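Side-chain contacts in iron dependent repressor (Sulfolobus solfataricus, PDB 2X4H), which probably acts as a metal-dependent DNA-binding transcription regulator of the DtxR/MntR family, and binds zinc in the crystal: residues C[13-18]-C[49-54]; C[81-86]-C[116-121]; C[86-91]-C[104-109]; C[128-131]-C[135-138]. One frame throughout, in Å; residues are numbered along the deposited sequence.

Contact 1 of 4, residues C[13-18]-C[49-54]. With ZN (zinc ion), chain K; ZN (zinc ion), chain L.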
loop_
_atom_site.group_PDB
_atom_site.type_symbol
_atom_site.label_atom_id
_atom_site.label_comp_id
_atom_site.label_asym_id
_atom_site.label_seq_id
_atom_site.Cartn_x
_atom_site.Cartn_y
_atom_site.Cartn_z
ATOM N N ARG C 13 -8.233 4.495 9.642
ATOM C CA ARG C 13 -8.249 5.599 10.565
ATOM C C ARG C 13 -6.922 6.374 10.548
ATOM O O ARG C 13 -6.918 7.602 10.601
ATOM C CB ARG C 13 -8.555 5.010 11.937
ATOM C CG ARG C 13 -8.402 5.921 13.113
ATOM C CD ARG C 13 -9.558 6.823 13.290
ATOM N NE ARG C 13 -10.838 6.124 13.347
ATOM C CZ ARG C 13 -11.986 6.780 13.325
ATOM N NH1 ARG C 13 -11.980 8.099 13.259
ATOM N NH2 ARG C 13 -13.120 6.130 13.340
ATOM N N ARG C 14 -5.800 5.669 10.450
ATOM C CA ARG C 14 -4.507 6.330 10.363
ATOM C C ARG C 14 -4.362 7.109 9.062
ATOM O O ARG C 14 -3.828 8.208 9.063
ATOM C CB ARG C 14 -3.376 5.313 10.456
ATOM C CG ARG C 14 -3.218 4.755 11.840
ATOM C CD ARG C 14 -2.570 3.366 11.794
ATOM N NE ARG C 14 -2.348 2.836 13.127
ATOM C CZ ARG C 14 -3.300 2.293 13.888
ATOM N NH1 ARG C 14 -4.546 2.181 13.451
ATOM N NH2 ARG C 14 -3.000 1.848 15.100
ATOM N N GLU C 15 -4.842 6.525 7.967
ATOM C CA GLU C 15 -4.880 7.202 6.676
ATOM C C GLU C 15 -5.713 8.463 6.733
ATOM O O GLU C 15 -5.317 9.520 6.208
ATOM C CB GLU C 15 -5.416 6.263 5.596
ATOM C CG GLU C 15 -4.395 5.228 5.085
ATOM C CD GLU C 15 -5.015 4.144 4.224
ATOM O OE1 GLU C 15 -6.236 3.980 4.250
ATOM O OE2 GLU C 15 -4.293 3.423 3.504
ATOM N N PHE C 16 -6.862 8.363 7.399
ATOM C CA PHE C 16 -7.690 9.510 7.657
ATOM C C PHE C 16 -6.906 10.681 8.262
ATOM O O PHE C 16 -7.020 11.804 7.785
ATOM C CB PHE C 16 -8.826 9.103 8.591
ATOM C CG PHE C 16 -9.851 10.154 8.799
ATOM C CD1 PHE C 16 -10.588 10.640 7.734
ATOM C CD2 PHE C 16 -10.143 10.611 10.079
ATOM C CE1 PHE C 16 -11.575 11.583 7.931
ATOM C CE2 PHE C 16 -11.129 11.558 10.278
ATOM C CZ PHE C 16 -11.836 12.051 9.200
ATOM N N SER C 17 -6.140 10.416 9.319
ATOM C CA SER C 17 -5.272 11.435 9.940
ATOM C C SER C 17 -4.278 12.066 8.964
ATOM O O SER C 17 -4.066 13.277 8.979
ATOM C CB SER C 17 -4.506 10.836 11.120
ATOM O OG SER C 17 -5.370 10.703 12.223
ATOM N N TYR C 18 -3.656 11.230 8.130
ATOM C CA TYR C 18 -2.751 11.727 7.098
ATOM C C TYR C 18 -3.478 12.707 6.214
ATOM O O TYR C 18 -2.995 13.803 5.985
ATOM C CB TYR C 18 -2.220 10.589 6.219
ATOM C CG TYR C 18 -0.938 9.958 6.678
ATOM C CD1 TYR C 18 -0.900 9.140 7.808
ATOM C CD2 TYR C 18 0.239 10.125 5.947
ATOM C CE1 TYR C 18 0.287 8.539 8.231
ATOM C CE2 TYR C 18 1.423 9.522 6.352
ATOM C CZ TYR C 18 1.444 8.730 7.488
ATOM O OH TYR C 18 2.626 8.142 7.877
ATOM N N PHE C 49 6.852 8.982 3.988
ATOM C CA PHE C 49 7.142 8.726 2.568
ATOM C C PHE C 49 6.546 7.397 2.111
ATOM O O PHE C 49 5.944 7.312 1.043
ATOM C CB PHE C 49 8.656 8.714 2.298
ATOM C CG PHE C 49 9.012 8.742 0.829
ATOM C CD1 PHE C 49 9.540 9.894 0.251
ATOM C CD2 PHE C 49 8.808 7.619 0.023
ATOM C CE1 PHE C 49 9.866 9.929 -1.094
ATOM C CE2 PHE C 49 9.132 7.642 -1.327
ATOM C CZ PHE C 49 9.672 8.805 -1.890
ATOM N N GLU C 50 6.732 6.359 2.913
ATOM C CA GLU C 50 6.215 5.038 2.579
ATOM C C GLU C 50 4.695 5.092 2.513
ATOM O O GLU C 50 4.103 4.644 1.533
ATOM C CB GLU C 50 6.690 4.005 3.612
ATOM C CG GLU C 50 6.144 2.590 3.460
ATOM C CD GLU C 50 6.608 1.839 2.219
ATOM O OE1 GLU C 50 5.841 0.964 1.787
ATOM O OE2 GLU C 50 7.702 2.091 1.694
ATOM N N GLU C 51 4.064 5.664 3.536
ATOM C CA GLU C 51 2.594 5.684 3.579
ATOM C C GLU C 51 2.064 6.535 2.444
ATOM O O GLU C 51 1.147 6.124 1.735
ATOM C CB GLU C 51 2.055 6.143 4.940
ATOM C CG GLU C 51 0.494 6.109 5.082
ATOM C CD GLU C 51 -0.094 4.720 4.897
ATOM O OE1 GLU C 51 0.665 3.753 4.821
ATOM O OE2 GLU C 51 -1.321 4.554 4.820
ATOM N N VAL C 52 2.669 7.695 2.218
ATOM C CA VAL C 52 2.244 8.526 1.092
ATOM C C VAL C 52 2.236 7.765 -0.245
ATOM O O VAL C 52 1.325 7.951 -1.038
ATOM C CB VAL C 52 3.012 9.853 1.019
ATOM C CG1 VAL C 52 2.785 10.539 -0.325
ATOM C CG2 VAL C 52 2.549 10.783 2.149
ATOM N N SER C 53 3.177 6.859 -0.482
ATOM C CA SER C 53 3.198 6.152 -1.775
ATOM C C SER C 53 2.065 5.141 -1.886
ATOM O O SER C 53 1.495 4.960 -2.955
ATOM C CB SER C 53 4.584 5.520 -2.094
ATOM O OG SER C 53 4.918 4.515 -1.175
ATOM N N HIS C 54 1.689 4.536 -0.767
ATOM C CA HIS C 54 0.451 3.750 -0.711
ATOM C C HIS C 54 -0.836 4.547 -0.912
ATOM O O HIS C 54 -1.771 4.058 -1.550
ATOM C CB HIS C 54 0.387 2.949 0.588
ATOM C CG HIS C 54 1.377 1.825 0.626
ATOM N ND1 HIS C 54 1.401 0.841 -0.335
ATOM C CD2 HIS C 54 2.371 1.531 1.493
ATOM C CE1 HIS C 54 2.368 -0.017 -0.064
ATOM N NE2 HIS C 54 2.978 0.382 1.037
HETATM ZN ZN ZN K . -2.341 3.204 4.348
HETATM ZN ZN ZN L . 4.568 -0.303 1.967
#

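Contact 2 of 4, residues C[81-86]-C[116-121]. With ZN (zinc ion), chain M.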
loop_
_atom_site.group_PDB
_atom_site.type_symbol
_atom_site.label_atom_id
_atom_site.label_comp_id
_atom_site.label_asym_id
_atom_site.label_seq_id
_atom_site.Cartn_x
_atom_site.Cartn_y
_atom_site.Cartn_z
ATOM N N LEU C 81 -15.767 8.886 5.577
ATOM C CA LEU C 81 -15.514 8.398 6.946
ATOM C C LEU C 81 -16.191 9.272 8.042
ATOM O O LEU C 81 -16.635 8.763 9.081
ATOM C CB LEU C 81 -14.022 8.263 7.209
ATOM C CG LEU C 81 -13.543 7.775 8.574
ATOM C CD1 LEU C 81 -14.379 6.610 9.051
ATOM C CD2 LEU C 81 -12.061 7.362 8.477
ATOM N N ILE C 82 -16.263 10.576 7.804
ATOM C CA ILE C 82 -16.878 11.507 8.746
ATOM C C ILE C 82 -18.357 11.213 8.827
ATOM O O ILE C 82 -18.917 11.114 9.917
ATOM C CB ILE C 82 -16.629 12.971 8.346
ATOM C CG1 ILE C 82 -15.176 13.372 8.673
ATOM C CG2 ILE C 82 -17.652 13.905 9.049
ATOM C CD1 ILE C 82 -14.700 14.713 8.088
ATOM N N LYS C 83 -18.977 11.046 7.664
ATOM C CA LYS C 83 -20.365 10.617 7.542
ATOM C C LYS C 83 -20.568 9.273 8.244
ATOM O O LYS C 83 -21.525 9.093 8.978
ATOM C CB LYS C 83 -20.747 10.530 6.050
ATOM C CG LYS C 83 -22.209 10.205 5.770
ATOM C CD LYS C 83 -22.610 10.217 4.293
ATOM C CE LYS C 83 -24.116 9.948 4.177
ATOM N NZ LYS C 83 -24.678 9.960 2.788
ATOM N N ALA C 84 -19.669 8.319 8.035
ATOM C CA ALA C 84 -19.822 6.992 8.652
ATOM C C ALA C 84 -19.749 7.058 10.179
ATOM O O ALA C 84 -20.586 6.467 10.850
ATOM C CB ALA C 84 -18.782 5.975 8.098
ATOM N N HIS C 85 -18.774 7.789 10.706
ATOM C CA HIS C 85 -18.584 7.921 12.140
ATOM C C HIS C 85 -19.847 8.515 12.780
ATOM O O HIS C 85 -20.411 7.961 13.731
ATOM C CB HIS C 85 -17.329 8.786 12.460
ATOM C CG HIS C 85 -17.186 9.130 13.914
ATOM N ND1 HIS C 85 -16.788 8.209 14.866
ATOM C CD2 HIS C 85 -17.475 10.274 14.590
ATOM C CE1 HIS C 85 -16.802 8.787 16.057
ATOM N NE2 HIS C 85 -17.246 10.030 15.922
ATOM N N ARG C 86 -20.331 9.604 12.202
ATOM C CA ARG C 86 -21.390 10.396 12.798
ATOM C C ARG C 86 -22.798 9.798 12.597
ATOM O O ARG C 86 -23.650 9.870 13.500
ATOM C CB ARG C 86 -21.267 11.827 12.254
ATOM C CG ARG C 86 -20.026 12.523 12.779
ATOM C CD ARG C 86 -19.772 13.913 12.205
ATOM N NE ARG C 86 -18.525 14.437 12.758
ATOM C CZ ARG C 86 -17.892 15.542 12.368
ATOM N NH1 ARG C 86 -18.328 16.292 11.373
ATOM N NH2 ARG C 86 -16.758 15.870 12.956
ATOM N N GLU C 116 -22.702 1.785 0.733
ATOM C CA GLU C 116 -24.112 1.511 0.610
ATOM C C GLU C 116 -24.793 1.560 1.987
ATOM O O GLU C 116 -25.851 2.168 2.115
ATOM C CB GLU C 116 -24.388 0.182 -0.095
ATOM C CG GLU C 116 -25.874 -0.001 -0.452
ATOM C CD GLU C 116 -26.201 -1.339 -1.084
ATOM O OE1 GLU C 116 -25.262 -2.074 -1.451
ATOM O OE2 GLU C 116 -27.412 -1.646 -1.209
ATOM N N ILE C 117 -24.169 0.948 2.996
ATOM C CA ILE C 117 -24.745 0.867 4.336
ATOM C C ILE C 117 -24.851 2.240 4.975
ATOM O O ILE C 117 -25.908 2.620 5.524
ATOM C CB ILE C 117 -23.931 -0.069 5.259
ATOM C CG1 ILE C 117 -24.090 -1.520 4.830
ATOM C CG2 ILE C 117 -24.377 0.057 6.684
ATOM C CD1 ILE C 117 -23.146 -2.484 5.547
ATOM N N ILE C 118 -23.762 2.988 4.927
ATOM C CA ILE C 118 -23.785 4.340 5.494
ATOM C C ILE C 118 -24.829 5.247 4.814
ATOM O O ILE C 118 -25.565 5.921 5.498
ATOM C CB ILE C 118 -22.392 4.969 5.469
ATOM C CG1 ILE C 118 -21.476 4.212 6.437
ATOM C CG2 ILE C 118 -22.440 6.476 5.782
ATOM C CD1 ILE C 118 -21.968 4.160 7.849
ATOM N N ASP C 119 -24.911 5.240 3.485
ATOM C CA ASP C 119 -25.917 6.034 2.784
ATOM C C ASP C 119 -27.314 5.557 3.106
ATOM O O ASP C 119 -28.229 6.381 3.247
ATOM C CB ASP C 119 -25.713 6.025 1.267
ATOM C CG ASP C 119 -24.470 6.839 0.832
ATOM O OD1 ASP C 119 -23.918 7.578 1.689
ATOM O OD2 ASP C 119 -24.031 6.744 -0.352
ATOM N N LYS C 120 -27.516 4.244 3.237
ATOM C CA LYS C 120 -28.873 3.783 3.534
ATOM C C LYS C 120 -29.251 4.053 4.976
ATOM O O LYS C 120 -30.415 4.333 5.269
ATOM C CB LYS C 120 -29.072 2.322 3.122
ATOM C CG LYS C 120 -29.304 2.246 1.605
ATOM C CD LYS C 120 -29.659 0.891 1.073
ATOM C CE LYS C 120 -30.283 1.040 -0.312
ATOM N NZ LYS C 120 -30.030 -0.139 -1.162
ATOM N N LEU C 121 -28.268 4.002 5.868
ATOM C CA LEU C 121 -28.493 4.219 7.286
ATOM C C LEU C 121 -28.776 5.696 7.511
ATOM O O LEU C 121 -29.616 6.054 8.328
ATOM C CB LEU C 121 -27.318 3.726 8.140
ATOM C CG LEU C 121 -27.413 3.869 9.668
ATOM C CD1 LEU C 121 -28.650 3.158 10.224
ATOM C CD2 LEU C 121 -26.168 3.390 10.376
HETATM ZN ZN ZN M . -17.499 11.035 17.547
HETATM O O HOH W 1 -17.654 12.915 16.375
#

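Contact 3 of 4, residues C[86-91]-C[104-109]. With ZN (zinc ion), chain N; ZN (zinc ion), chain M.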
loop_
_atom_site.group_PDB
_atom_site.type_symbol
_atom_site.label_atom_id
_atom_site.label_comp_id
_atom_site.label_asym_id
_atom_site.label_seq_id
_atom_site.Cartn_x
_atom_site.Cartn_y
_atom_site.Cartn_z
ATOM N N ARG C 86 -20.331 9.604 12.202
ATOM C CA ARG C 86 -21.390 10.396 12.798
ATOM C C ARG C 86 -22.798 9.798 12.597
ATOM O O ARG C 86 -23.650 9.870 13.500
ATOM C CB ARG C 86 -21.267 11.827 12.254
ATOM C CG ARG C 86 -20.026 12.523 12.779
ATOM C CD ARG C 86 -19.772 13.913 12.205
ATOM N NE ARG C 86 -18.525 14.437 12.758
ATOM C CZ ARG C 86 -17.892 15.542 12.368
ATOM N NH1 ARG C 86 -18.328 16.292 11.373
ATOM N NH2 ARG C 86 -16.758 15.870 12.956
ATOM N N VAL C 87 -23.048 9.188 11.440
ATOM C CA VAL C 87 -24.283 8.441 11.250
ATOM C C VAL C 87 -24.367 7.260 12.232
ATOM O O VAL C 87 -25.402 7.056 12.865
ATOM C CB VAL C 87 -24.435 7.972 9.796
ATOM C CG1 VAL C 87 -25.588 6.983 9.657
ATOM C CG2 VAL C 87 -24.610 9.194 8.863
ATOM N N ILE C 88 -23.288 6.493 12.381
ATOM C CA ILE C 88 -23.265 5.422 13.378
ATOM C C ILE C 88 -23.515 5.973 14.785
ATOM O O ILE C 88 -24.316 5.412 15.523
ATOM C CB ILE C 88 -21.958 4.610 13.329
ATOM C CG1 ILE C 88 -22.008 3.601 12.180
ATOM C CG2 ILE C 88 -21.762 3.815 14.630
ATOM C CD1 ILE C 88 -20.662 3.098 11.772
ATOM N N GLU C 89 -22.886 7.090 15.145
ATOM C CA GLU C 89 -23.104 7.665 16.463
ATOM C C GLU C 89 -24.578 7.888 16.753
ATOM O O GLU C 89 -25.030 7.630 17.860
ATOM C CB GLU C 89 -22.425 9.021 16.622
ATOM C CG GLU C 89 -20.958 8.968 16.724
ATOM C CD GLU C 89 -20.356 10.237 17.308
ATOM O OE1 GLU C 89 -20.884 11.362 17.053
ATOM O OE2 GLU C 89 -19.309 10.094 17.989
ATOM N N ILE C 90 -25.301 8.420 15.768
ATOM C CA ILE C 90 -26.715 8.704 15.913
ATOM C C ILE C 90 -27.512 7.437 16.153
ATOM O O ILE C 90 -28.383 7.416 17.035
ATOM C CB ILE C 90 -27.298 9.470 14.709
ATOM C CG1 ILE C 90 -26.812 10.923 14.742
ATOM C CG2 ILE C 90 -28.858 9.463 14.734
ATOM C CD1 ILE C 90 -27.165 11.747 13.527
ATOM N N LEU C 91 -27.223 6.390 15.375
ATOM C CA LEU C 91 -27.866 5.085 15.589
ATOM C C LEU C 91 -27.618 4.634 17.018
ATOM O O LEU C 91 -28.542 4.188 17.687
ATOM C CB LEU C 91 -27.371 4.014 14.602
ATOM C CG LEU C 91 -27.814 2.569 14.882
ATOM C CD1 LEU C 91 -29.314 2.426 14.759
ATOM C CD2 LEU C 91 -27.040 1.575 13.952
ATOM N N GLU C 104 -16.581 6.478 20.988
ATOM C CA GLU C 104 -15.482 5.520 21.137
ATOM C C GLU C 104 -15.787 4.205 20.420
ATOM O O GLU C 104 -14.963 3.679 19.697
ATOM C CB GLU C 104 -15.200 5.272 22.626
ATOM C CG GLU C 104 -14.650 6.498 23.364
ATOM C CD GLU C 104 -14.846 6.461 24.885
ATOM O OE1 GLU C 104 -14.526 7.479 25.543
ATOM O OE2 GLU C 104 -15.325 5.436 25.434
ATOM N N TYR C 105 -16.998 3.699 20.593
ATOM C CA TYR C 105 -17.389 2.471 19.917
ATOM C C TYR C 105 -17.404 2.628 18.413
ATOM O O TYR C 105 -16.953 1.743 17.696
ATOM C CB TYR C 105 -18.789 2.053 20.327
ATOM C CG TYR C 105 -18.964 1.356 21.656
ATOM C CD1 TYR C 105 -17.900 0.845 22.384
ATOM C CD2 TYR C 105 -20.246 1.174 22.156
ATOM C CE1 TYR C 105 -18.119 0.173 23.599
ATOM C CE2 TYR C 105 -20.468 0.513 23.332
ATOM C CZ TYR C 105 -19.413 0.015 24.057
ATOM O OH TYR C 105 -19.692 -0.639 25.244
ATOM N N SER C 106 -17.995 3.729 17.936
ATOM C CA SER C 106 -18.062 3.977 16.497
ATOM C C SER C 106 -16.661 3.909 15.841
ATOM O O SER C 106 -16.489 3.335 14.748
ATOM C CB SER C 106 -18.759 5.325 16.233
ATOM O OG SER C 106 -18.855 5.608 14.836
ATOM N N LYS C 107 -15.649 4.449 16.518
ATOM C CA LYS C 107 -14.296 4.474 15.943
ATOM C C LYS C 107 -13.738 3.065 15.725
ATOM O O LYS C 107 -12.923 2.860 14.831
ATOM C CB LYS C 107 -13.316 5.310 16.783
ATOM C CG LYS C 107 -13.514 6.814 16.641
ATOM C CD LYS C 107 -12.456 7.613 17.417
ATOM C CE LYS C 107 -12.725 9.109 17.310
ATOM N NZ LYS C 107 -12.441 9.832 18.579
ATOM N N GLN C 108 -14.210 2.088 16.491
ATOM C CA GLN C 108 -13.736 0.712 16.320
ATOM C C GLN C 108 -14.210 0.005 15.042
ATOM O O GLN C 108 -13.684 -1.036 14.710
ATOM C CB GLN C 108 -14.100 -0.134 17.555
ATOM C CG GLN C 108 -13.347 0.293 18.807
ATOM C CD GLN C 108 -13.782 -0.448 20.045
ATOM O OE1 GLN C 108 -13.873 -1.679 20.049
ATOM N NE2 GLN C 108 -14.042 0.301 21.124
ATOM N N PHE C 109 -15.204 0.529 14.333
ATOM C CA PHE C 109 -15.656 -0.131 13.097
ATOM C C PHE C 109 -16.215 0.779 11.991
ATOM O O PHE C 109 -16.425 0.311 10.869
ATOM C CB PHE C 109 -16.685 -1.232 13.423
ATOM C CG PHE C 109 -17.954 -0.728 14.041
ATOM C CD1 PHE C 109 -19.095 -0.526 13.265
ATOM C CD2 PHE C 109 -18.028 -0.493 15.415
ATOM C CE1 PHE C 109 -20.291 -0.052 13.841
ATOM C CE2 PHE C 109 -19.208 -0.021 15.997
ATOM C CZ PHE C 109 -20.344 0.200 15.207
HETATM ZN ZN ZN N . -19.972 13.008 17.254
HETATM ZN ZN ZN M . -17.499 11.035 17.547
HETATM O O HOH W 1 -17.654 12.915 16.375
#

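Contact 4 of 4, residues C[128-131]-C[135-138]. With ZN (zinc ion), chain N.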
loop_
_atom_site.group_PDB
_atom_site.type_symbol
_atom_site.label_atom_id
_atom_site.label_comp_id
_atom_site.label_asym_id
_atom_site.label_seq_id
_atom_site.Cartn_x
_atom_site.Cartn_y
_atom_site.Cartn_z
ATOM N N PRO C 128 -29.814 12.990 8.997
ATOM C CA PRO C 128 -29.421 13.949 10.029
ATOM C C PRO C 128 -28.286 14.877 9.597
ATOM O O PRO C 128 -27.326 14.426 8.922
ATOM C CB PRO C 128 -28.912 13.059 11.142
ATOM C CG PRO C 128 -28.452 11.763 10.437
ATOM C CD PRO C 128 -29.431 11.601 9.334
ATOM N N SER C 129 -28.367 16.135 10.019
ATOM C CA SER C 129 -27.335 17.143 9.686
ATOM C C SER C 129 -26.118 17.188 10.612
ATOM O O SER C 129 -25.065 17.649 10.224
ATOM C CB SER C 129 -27.965 18.521 9.688
ATOM O OG SER C 129 -28.921 18.591 8.669
ATOM N N TYR C 130 -26.303 16.783 11.861
ATOM C CA TYR C 130 -25.267 16.914 12.872
ATOM C C TYR C 130 -25.269 15.701 13.781
ATOM O O TYR C 130 -26.337 15.145 14.079
ATOM C CB TYR C 130 -25.542 18.134 13.744
ATOM C CG TYR C 130 -25.358 19.469 13.073
ATOM C CD1 TYR C 130 -24.151 20.123 13.120
ATOM C CD2 TYR C 130 -26.416 20.095 12.438
ATOM C CE1 TYR C 130 -23.982 21.343 12.526
ATOM C CE2 TYR C 130 -26.261 21.299 11.844
ATOM C CZ TYR C 130 -25.048 21.932 11.894
ATOM O OH TYR C 130 -24.918 23.153 11.286
ATOM N N CYS C 131 -24.089 15.334 14.265
ATOM C CA CYS C 131 -23.948 14.235 15.212
ATOM C C CYS C 131 -24.315 14.747 16.596
ATOM O O CYS C 131 -24.581 15.936 16.761
ATOM C CB CYS C 131 -22.516 13.675 15.166
ATOM S SG CYS C 131 -21.272 14.608 16.078
ATOM N N LEU C 135 -21.478 18.260 15.445
ATOM C CA LEU C 135 -20.596 18.437 14.299
ATOM C C LEU C 135 -21.284 17.930 13.033
ATOM O O LEU C 135 -22.073 16.992 13.093
ATOM C CB LEU C 135 -19.271 17.742 14.556
ATOM C CG LEU C 135 -18.509 18.121 15.850
ATOM C CD1 LEU C 135 -17.383 17.093 16.135
ATOM C CD2 LEU C 135 -17.967 19.568 15.840
ATOM N N GLU C 136 -20.993 18.569 11.899
ATOM C CA GLU C 136 -21.711 18.371 10.626
ATOM C C GLU C 136 -21.537 17.015 10.004
ATOM O O GLU C 136 -20.444 16.466 9.991
ATOM C CB GLU C 136 -21.266 19.381 9.573
ATOM C CG GLU C 136 -22.253 20.459 9.304
ATOM C CD GLU C 136 -21.677 21.584 8.477
ATOM O OE1 GLU C 136 -21.003 21.298 7.464
ATOM O OE2 GLU C 136 -21.894 22.755 8.851
ATOM N N ILE C 137 -22.608 16.510 9.416
ATOM C CA ILE C 137 -22.578 15.241 8.736
ATOM C C ILE C 137 -22.591 15.520 7.249
ATOM O O ILE C 137 -23.526 16.068 6.758
ATOM C CB ILE C 137 -23.788 14.384 9.156
ATOM C CG1 ILE C 137 -23.686 14.037 10.636
ATOM C CG2 ILE C 137 -23.898 13.116 8.312
ATOM C CD1 ILE C 137 -24.900 13.209 11.199
ATOM N N PRO C 138 -21.530 15.163 6.520
ATOM C CA PRO C 138 -21.596 15.338 5.056
ATOM C C PRO C 138 -22.773 14.572 4.427
ATOM O O PRO C 138 -23.304 13.630 5.050
ATOM C CB PRO C 138 -20.270 14.752 4.589
ATOM C CG PRO C 138 -19.340 14.984 5.725
ATOM C CD PRO C 138 -20.177 14.782 6.963
HETATM ZN ZN ZN N . -19.972 13.008 17.254
HETATM O O HOH W 2 -22.443 23.948 11.571
HETATM O O HOH W 1 -17.654 12.915 16.375
#

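Contact 1 of 4, residues C[13-18]-C[49-54]
The Tyr18 ring turns one face to Glu51, whose CG lies 3.8 Å from the Tyr18 ring centroid and 17° off its normal, a CH-pi contact displaced toward the rim. At the ring's edge, near its plane, Val52 CG2 comes within 4.5 Å of Tyr18 CD2. Beyond the ring, Glu51 bends at its second torsion (chi2 60°) and sends OE2 to a zinc ion at 1.8 Å. Glu15 reaches the same zinc on an extended chain, with OE2 at 2.1 Å and its carboxylate plane 35° from that of Glu51. Glu50 and His54 of the second subunit complete the site, and the Glu50 and His54 of this chain hold the other zinc with Glu15 and Glu51 of that subunit. Both helices belong to the N-terminal winged helix-turn-helix domain. With an alanine in place of Tyr18, a gap would probably open beside the Glu51 methylenes and the carboxylate's approach to the zinc would be held less firmly. Glu15 OE2 and Glu51 OE2 stand 3.4 Å apart without a hydrogen bond; zinc, helped by the Lys58 salt bridge to Glu15 OE1, probably offsets a repulsion that would otherwise drive these buried acids apart.

Contact 2 of 4, residues C[81-86]-C[116-121]
Lys83 leaves helix 72-94 with CG trans to the backbone N (chi1 -175°) and stays extended to its tip, which carries NZ past Ile118 to Asp119 on helix 115-124. The two helices are part of the metal-binding and dimerisation domain of the DtxR/MntR family, and their short segments approach to 9.7 Å between axes at an angle of 57°. Spacing is closest at Ala84 and Ile118, whose CA atoms are 5.7 Å apart, a separation that the small alanine side chain allows. Ile118 fills the junction with all its branches: CG1 touches Ala84 CB at 3.6 Å, CD1 folds back over Ala84 CA at 3.6 Å, and CG2 meets Lys83 CG at 3.7 Å. The lysine and isoleucine side chains run antiparallel alongside each other, the aliphatic part of the lysine packing on the isoleucine while its ammonium group travels on to the acid. Lys83 also makes a cation-pi contact with Tyr122, so its charge has two partners. Asp119, with Glu115, is a zinc ligand seen for this protein, though no zinc is bound there in this chain. His85 points away from helix 115-124, and its NE2 binds a zinc ion at 1.9 Å together with Glu89, Cys103 and a water. Where lysine and acid meet, NZ of Lys83 comes within 2.7 Å of Asp119 OD1, a hydrogen-bonded salt bridge entering from above the carboxylate plane, 46° out of it.

Contact 3 of 4, residues C[86-91]-C[104-109]
A two-zinc cluster in the metal-binding and dimerisation domain is bridged by Glu89, whose backbone neighbour Ile88 packs on Ser106 and Phe109. An extended Glu89 chain (chi2 -162°) brings the carboxylate to the metals, and each oxygen takes one: OE1 binds one zinc at 1.9 Å and OE2 the other at 2.1 Å. A water lies 2.5 Å from the zinc held by Glu89 OE1 and 2.2 Å from the zinc held by Glu89 OE2, forming a second bridge. Cys131 and His133 complete the first metal's protein ligands, His85 and Cys103 the second's. Across the contact, the methylene Glu89 CG only grazes Ser106 CB, at 4.3 Å. Ile88 does most of the packing: CG2 comes to 3.4 Å from Ser106 OG, while CD1 meets Phe109 CE1 at 3.8 Å, the isoleucine coming obliquely to the ring. Because Phe109 CG sits between its own backbone N and carbonyl carbon (chi1 64°), the ring is thrown back across Ser106 O, which lies over one face near the rim. Ser106 OG, though pressed against a methyl group, is satisfied by the carbonyl O of His85. Helix 72-94 lies between two partners here: Ile88 faces helix 99-107, Glu89 turns to the zincs beside it, Val87 and Leu91 pack on helix 115-124, and Phe109 continues the packing to Ile117 of the third subunit.

Contact 4 of 4, residues C[128-131]-C[135-138]
The carbonyl oxygen of Leu135 accepts a hydrogen bond from Cys131 N at 2.9 Å, with an angle of 164° at the hydrogen and the donor in the carbonyl plane. The same carbonyl oxygen is approached by the CA-H of Tyr130. Only the CB of Leu135 comes near the sulfur of Cys131, whose SG binds a zinc ion at 2.4 Å; Glu89 and His133 supply the other protein ligands of that metal. Glu136 follows, opposite Tyr130 in a single antiparallel bridge with a CA-CA distance of 4.5 Å. Hydrogen bonds on the residues to each side make this a non-hydrogen-bonded pair, a hairpin-like reversal too short to count as regular strands. Both side chains leave the bridge on the same course, the ring alongside the glutamate, Tyr130 CE1 at 3.8 Å from Glu136 CG, with ring and carboxylate planes 76° apart. Water 2 joins their ends, 2.6 Å from Tyr130 OH and 3.0 Å from Glu136 OE2, to which it donates. Ile137 N closes the other side with a bond to Ser129 O of 2.8 Å, entering 44° above the carbonyl plane. Ile137 CG1 lies opposite the carbonyl carbon and CD1 continues extended, which puts the methyl between Pro128, 3.9 Å from its CG, and the Tyr130 backbone. An alanine at Ile137 would strip away this branch and would probably open a gap there. Pro138 then carries the chain onto Ile82 of helix 72-94.

Contact 1 closes first along the chain, in the DNA-binding domain, and its centre lies 22 Å from those of contacts 2 and 3 and 25 Å from that of contact 4. The other three gather in the metal-binding and dimerisation domain, 9 to 13 Å apart. Helix 72-94 is their common element: contacts 2 and 3 both use it and share Arg86, whose NH1 probably hydrogen-bonds Glu136 O of contact 4. Contact 3 falls within the sequence span of contact 2, and contact 4 comes last. One two-zinc cluster ties contacts 2, 3 and 4 together, apparently separate from the intersubunit zincs of contact 1, while Phe16 packing on Leu81 and Ile82 joins the two domains.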